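Local coordinates for uncharacterized protein DUF1470 (Jannaschia sp. CCS1, PDB 3H0N), which is of unknown function but carries a zinc-binding treble-clef finger beside its ABATE domain and possibly acts as a transcription regulator, at residues Lys46-Ser51 with Val122-Ala127; Thr10-Ser15 with Glu131-Glu136. All coordinates share one frame; numbering follows the deposited sequence. Where two conformers were deposited one is given.

Interaction 1 of 2, residues Lys46-Ser51 with Val122-Ala127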
loop_
_atom_site.group_PDB
_atom_site.type_symbol
_atom_site.label_atom_id
_atom_site.label_comp_id
_atom_site.label_asym_id
_atom_site.label_seq_id
_atom_site.Cartn_x
_atom_site.Cartn_y
_atom_site.Cartn_z
ATOM N N LYS A 46 -15.213 -14.696 1.821
ATOM C CA LYS A 46 -14.765 -15.946 2.479
ATOM C C LYS A 46 -13.344 -15.873 3.044
ATOM O O LYS A 46 -13.007 -16.589 3.979
ATOM C CB LYS A 46 -14.859 -17.118 1.494
ATOM C CG LYS A 46 -13.857 -17.027 0.326
ATOM C CD LYS A 46 -14.066 -18.146 -0.701
ATOM C CE LYS A 46 -12.871 -18.230 -1.656
ATOM N N ASP A 47 -12.488 -15.016 2.499
ATOM C CA ASP A 47 -11.097 -14.991 2.998
ATOM C C ASP A 47 -11.005 -14.333 4.374
ATOM O O ASP A 47 -9.955 -14.388 5.012
ATOM C CB ASP A 47 -10.167 -14.289 1.998
ATOM C CG ASP A 47 -10.006 -15.068 0.688
ATOM O OD1 ASP A 47 -10.283 -16.287 0.668
ATOM O OD2 ASP A 47 -9.601 -14.448 -0.320
ATOM N N ASP A 48 -12.109 -13.709 4.833
ATOM C CA ASP A 48 -12.168 -13.079 6.147
ATOM C C ASP A 48 -13.239 -13.719 7.014
ATOM O O ASP A 48 -14.424 -13.327 6.983
ATOM C CB ASP A 48 -12.435 -11.572 6.050
ATOM C CG ASP A 48 -12.408 -10.910 7.406
ATOM O OD1 ASP A 48 -11.839 -11.497 8.338
ATOM O OD2 ASP A 48 -12.949 -9.814 7.546
ATOM N N PRO A 49 -12.839 -14.698 7.830
ATOM C CA PRO A 49 -13.810 -15.368 8.689
ATOM C C PRO A 49 -14.545 -14.436 9.636
ATOM O O PRO A 49 -15.707 -14.690 9.989
ATOM C CB PRO A 49 -12.963 -16.358 9.481
ATOM C CG PRO A 49 -11.792 -16.622 8.610
ATOM C CD PRO A 49 -11.543 -15.400 7.795
ATOM N N ALA A 50 -13.910 -13.343 10.069
ATOM C CA ALA A 50 -14.568 -12.398 10.959
ATOM C C ALA A 50 -15.773 -11.688 10.302
ATOM O O ALA A 50 -16.835 -11.554 10.897
ATOM C CB ALA A 50 -13.538 -11.352 11.533
ATOM N N SER A 51 -15.582 -11.260 9.065
ATOM C CA SER A 51 -16.677 -10.712 8.268
ATOM C C SER A 51 -17.789 -11.724 8.099
ATOM O O SER A 51 -18.959 -11.427 8.322
ATOM C CB SER A 51 -16.185 -10.256 6.900
ATOM O OG SER A 51 -15.380 -9.093 7.006
ATOM N N VAL A 122 -19.789 -2.825 6.394
ATOM C CA VAL A 122 -19.852 -2.159 5.096
ATOM C C VAL A 122 -18.848 -0.996 4.990
ATOM O O VAL A 122 -18.143 -0.886 3.974
ATOM C CB VAL A 122 -21.293 -1.769 4.713
ATOM C CG1 VAL A 122 -21.309 -0.882 3.450
ATOM C CG2 VAL A 122 -22.124 -3.010 4.483
ATOM N N PRO A 123 -18.703 -0.167 6.030
ATOM C CA PRO A 123 -17.614 0.825 5.967
ATOM C C PRO A 123 -16.221 0.230 5.809
ATOM O O PRO A 123 -15.410 0.769 5.066
ATOM C CB PRO A 123 -17.770 1.572 7.288
ATOM C CG PRO A 123 -19.234 1.526 7.543
ATOM C CD PRO A 123 -19.634 0.125 7.146
HETATM N N MSE A 124 -15.947 -0.883 6.487
HETATM C CA MSE A 124 -14.651 -1.554 6.358
HETATM C C MSE A 124 -14.387 -1.971 4.913
HETATM O O MSE A 124 -13.313 -1.703 4.359
HETATM C CB MSE A 124 -14.545 -2.796 7.268
HETATM C CG MSE A 124 -13.466 -3.801 6.867
HETATM SE SE MSE A 124 -13.698 -5.421 7.956
HETATM C CE MSE A 124 -12.450 -6.620 7.131
ATOM N N TRP A 125 -15.356 -2.669 4.325
ATOM C CA TRP A 125 -15.184 -3.171 2.948
ATOM C C TRP A 125 -15.162 -2.036 1.938
ATOM O O TRP A 125 -14.425 -2.131 0.964
ATOM C CB TRP A 125 -16.198 -4.279 2.638
ATOM C CG TRP A 125 -15.757 -5.560 3.275
ATOM C CD1 TRP A 125 -16.228 -6.112 4.404
ATOM C CD2 TRP A 125 -14.632 -6.338 2.864
ATOM N NE1 TRP A 125 -15.486 -7.250 4.719
ATOM C CE2 TRP A 125 -14.493 -7.395 3.787
ATOM C CE3 TRP A 125 -13.742 -6.250 1.796
ATOM C CZ2 TRP A 125 -13.474 -8.355 3.678
ATOM C CZ3 TRP A 125 -12.737 -7.203 1.701
ATOM C CH2 TRP A 125 -12.612 -8.224 2.620
ATOM N N THR A 126 -15.863 -0.943 2.204
ATOM C CA THR A 126 -15.770 0.242 1.376
ATOM C C THR A 126 -14.358 0.785 1.384
ATOM O O THR A 126 -13.794 1.080 0.318
ATOM C CB THR A 126 -16.773 1.315 1.812
ATOM O OG1 THR A 126 -18.096 0.774 1.721
ATOM C CG2 THR A 126 -16.673 2.530 0.894
ATOM N N ALA A 127 -13.742 0.915 2.555
ATOM C CA ALA A 127 -12.371 1.398 2.643
ATOM C C ALA A 127 -11.381 0.472 1.989
ATOM O O ALA A 127 -10.437 0.936 1.316
ATOM C CB ALA A 127 -11.996 1.612 4.144
#
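Helix 121-138 of the ABATE domain meets an N-capped helix start here, with D48 as the N-cap of helix 49-54: its OD1 accepts from A50 N and its OD2, weakly, from S51 N. At the beginning of 122-127, V122 O accepts two donors from the same residue, T126 N and T126 OG1. M124, a selenomethionine, runs out extended from a CG anti to the backbone N, and its methyl CE ends tip to tip with the D48 carboxylate, 3.3 Å from OD2. The same CE lies 3.5 Å above one face of the W125 ring, displaced toward the rim; the M124 side chain also lies about 4 Å from the nickel ion held by H113 and H115. W125, its CG anti to the carbonyl carbon, turns the indole edge to the cap. NE1 donates to S51 OG at 2.9 Å, nearly straight (162°) and in the ring plane, and CZ2 touches D48 CB at 4.1 Å. T10 and V14 of helix 10-22 also pack on this indole. A leucine here would remove the N-H that S51 OG accepts from and the flat ring beneath M124 CE, and would probably loosen both the tie to the D48 cap and the packing against T10 and V14. S51 OG itself donates to D48 OD2 at 2.6 Å, meeting that oxygen from 39° above the carboxylate plane.

Interaction 2 of 2, residues Thr10-Ser15 with Glu131-Glu136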
loop_
_atom_site.group_PDB
_atom_site.type_symbol
_atom_site.label_atom_id
_atom_site.label_comp_id
_atom_site.label_asym_id
_atom_site.label_seq_id
_atom_site.Cartn_x
_atom_site.Cartn_y
_atom_site.Cartn_z
ATOM N N THR A 10 -6.514 -7.973 -1.991
ATOM C CA THR A 10 -7.887 -8.180 -1.530
ATOM C C THR A 10 -8.861 -7.106 -2.020
ATOM O O THR A 10 -9.968 -7.421 -2.502
ATOM C CB THR A 10 -7.921 -8.270 0.006
ATOM O OG1 THR A 10 -7.170 -9.426 0.429
ATOM C CG2 THR A 10 -9.360 -8.404 0.499
ATOM N N GLY A 11 -8.519 -5.833 -1.863
ATOM C CA GLY A 11 -9.440 -4.780 -2.237
ATOM C C GLY A 11 -9.738 -4.792 -3.714
ATOM O O GLY A 11 -10.885 -4.633 -4.123
ATOM N N LEU A 12 -8.702 -4.983 -4.505
ATOM C CA LEU A 12 -8.896 -5.082 -5.960
ATOM C C LEU A 12 -9.768 -6.263 -6.324
ATOM O O LEU A 12 -10.745 -6.153 -7.120
ATOM C CB LEU A 12 -7.529 -5.176 -6.686
ATOM C CG LEU A 12 -7.541 -5.391 -8.203
ATOM C CD1 LEU A 12 -8.226 -4.199 -8.902
ATOM C CD2 LEU A 12 -6.112 -5.588 -8.708
ATOM N N ARG A 13 -9.463 -7.424 -5.751
ATOM C CA ARG A 13 -10.174 -8.650 -6.076
ATOM C C ARG A 13 -11.633 -8.584 -5.659
ATOM O O ARG A 13 -12.526 -8.930 -6.441
ATOM C CB ARG A 13 -9.507 -9.822 -5.358
ATOM C CG ARG A 13 -10.181 -11.160 -5.547
ATOM C CD ARG A 13 -9.459 -12.295 -4.851
ATOM N NE ARG A 13 -9.338 -12.203 -3.401
ATOM C CZ ARG A 13 -8.251 -11.779 -2.701
ATOM N NH1 ARG A 13 -7.157 -11.285 -3.263
ATOM N NH2 ARG A 13 -8.312 -11.843 -1.379
ATOM N N VAL A 14 -11.891 -8.139 -4.442
ATOM C CA VAL A 14 -13.251 -8.063 -3.951
ATOM C C VAL A 14 -14.023 -7.013 -4.761
ATOM O O VAL A 14 -15.193 -7.206 -5.076
ATOM C CB VAL A 14 -13.274 -7.773 -2.449
ATOM C CG1 VAL A 14 -14.673 -7.408 -1.944
ATOM C CG2 VAL A 14 -12.767 -8.981 -1.653
ATOM N N SER A 15 -13.377 -5.909 -5.130
ATOM C CA SER A 15 -14.054 -4.870 -5.933
ATOM C C SER A 15 -14.560 -5.461 -7.257
ATOM O O SER A 15 -15.720 -5.284 -7.623
ATOM C CB SER A 15 -13.094 -3.727 -6.288
ATOM O OG SER A 15 -12.768 -2.931 -5.164
ATOM N N GLU A 131 -9.302 1.709 -1.294
ATOM C CA GLU A 131 -7.823 1.760 -1.265
ATOM C C GLU A 131 -7.231 0.840 -2.342
ATOM O O GLU A 131 -6.242 1.155 -2.991
ATOM C CB GLU A 131 -7.233 1.449 0.117
ATOM C CG GLU A 131 -5.698 1.615 0.195
ATOM C CD GLU A 131 -4.877 0.450 -0.364
ATOM O OE1 GLU A 131 -5.390 -0.697 -0.440
ATOM O OE2 GLU A 131 -3.685 0.696 -0.719
ATOM N N GLY A 132 -7.847 -0.321 -2.535
ATOM C CA GLY A 132 -7.304 -1.284 -3.511
ATOM C C GLY A 132 -7.337 -0.727 -4.925
ATOM O O GLY A 132 -6.362 -0.817 -5.697
ATOM N N LEU A 133 -8.457 -0.110 -5.273
ATOM C CA LEU A 133 -8.544 0.542 -6.587
ATOM C C LEU A 133 -7.621 1.737 -6.682
ATOM O O LEU A 133 -6.926 1.933 -7.685
ATOM C CB LEU A 133 -9.970 0.942 -6.936
ATOM C CG LEU A 133 -10.924 -0.211 -7.084
ATOM C CD1 LEU A 133 -12.324 0.345 -7.361
ATOM C CD2 LEU A 133 -10.511 -1.221 -8.131
ATOM N N ALA A 134 -7.598 2.559 -5.636
ATOM C CA ALA A 134 -6.714 3.735 -5.599
ATOM C C ALA A 134 -5.247 3.348 -5.793
ATOM O O ALA A 134 -4.483 4.047 -6.468
ATOM C CB ALA A 134 -6.909 4.563 -4.308
ATOM N N ARG A 135 -4.849 2.265 -5.147
ATOM C CA ARG A 135 -3.464 1.816 -5.231
ATOM C C ARG A 135 -3.061 1.479 -6.643
ATOM O O ARG A 135 -1.963 1.758 -7.105
ATOM C CB ARG A 135 -3.233 0.659 -4.273
ATOM C CG ARG A 135 -1.766 0.370 -4.086
ATOM C CD ARG A 135 -1.490 -0.938 -3.427
ATOM N NE ARG A 135 -2.411 -1.300 -2.379
ATOM C CZ ARG A 135 -2.683 -2.563 -2.065
ATOM N NH1 ARG A 135 -2.041 -3.550 -2.634
ATOM N NH2 ARG A 135 -3.591 -2.827 -1.151
ATOM N N GLU A 136 -3.972 0.835 -7.377
ATOM C CA GLU A 136 -3.662 0.495 -8.760
ATOM C C GLU A 136 -3.563 1.719 -9.678
ATOM O O GLU A 136 -2.785 1.715 -10.626
ATOM C CB GLU A 136 -4.682 -0.498 -9.330
ATOM C CG GLU A 136 -4.735 -1.856 -8.621
ATOM C CD GLU A 136 -3.417 -2.555 -8.468
ATOM O OE1 GLU A 136 -2.506 -2.314 -9.296
ATOM O OE2 GLU A 136 -3.294 -3.339 -7.485
HETATM O O HOH W 1 -6.158 -4.666 -0.611
#
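Helices 10-15 and 131-136 cross at -109° with their axes 7.5 Å apart, and G11 and G132 face each other at the crossing, their CA atoms separated by 4.3 Å. The backbones come so close that a CB on G132 would clash with L12 N and G11 C; G132 CA is 4.1 Å from L12 N. L12, its CG anti to the backbone N, splits its methyls between two partners. CD1 meets L133 CD2 at 3.8 Å, the side chains crossing at about a right angle, and CD2 lies against the bent E136 chain near OE2. That carboxylate has polar partners beyond the two helices, N141 at OE1 and R9 at OE2. S15 turns its hydroxyl back to G11 O, 2.7 Å from OG, so this carbonyl holds both S15 OG and S15 N; OG also lies 3.8 Å from L133 CG. R135 grips E131 side-on through NE and NH2, both on syn lone pairs, and a water accepts from G11 N and, weakly, from R135 NH2. L70 and I74 of helix 58-78 and F145 extend the apolar cluster around L133. The arrangement is a close glycine-to-glycine helix crossing in the buried core of the ABATE domain.

Both interactions use helix 121-138, one near its start and the other near its end, with centres 13 Å apart; along the chain interaction 1 is nested inside the loop that interaction 2 closes. Interaction 2 is the core contact, all its touching residues buried, and relies on backbone closeness and leucine packing. Interaction 1 is smaller and only partly buried, and its main tie is polar, from an indole N-H to the hydroxyl of S51, which donates to the capping carboxylate. Helix 10-22 joins them, sharing the W125 ring, while R13 NH2 makes a salt bridge to D47 OD2. The second subunit packs on E131, A134 and R135 but touches neither segment of interaction 1.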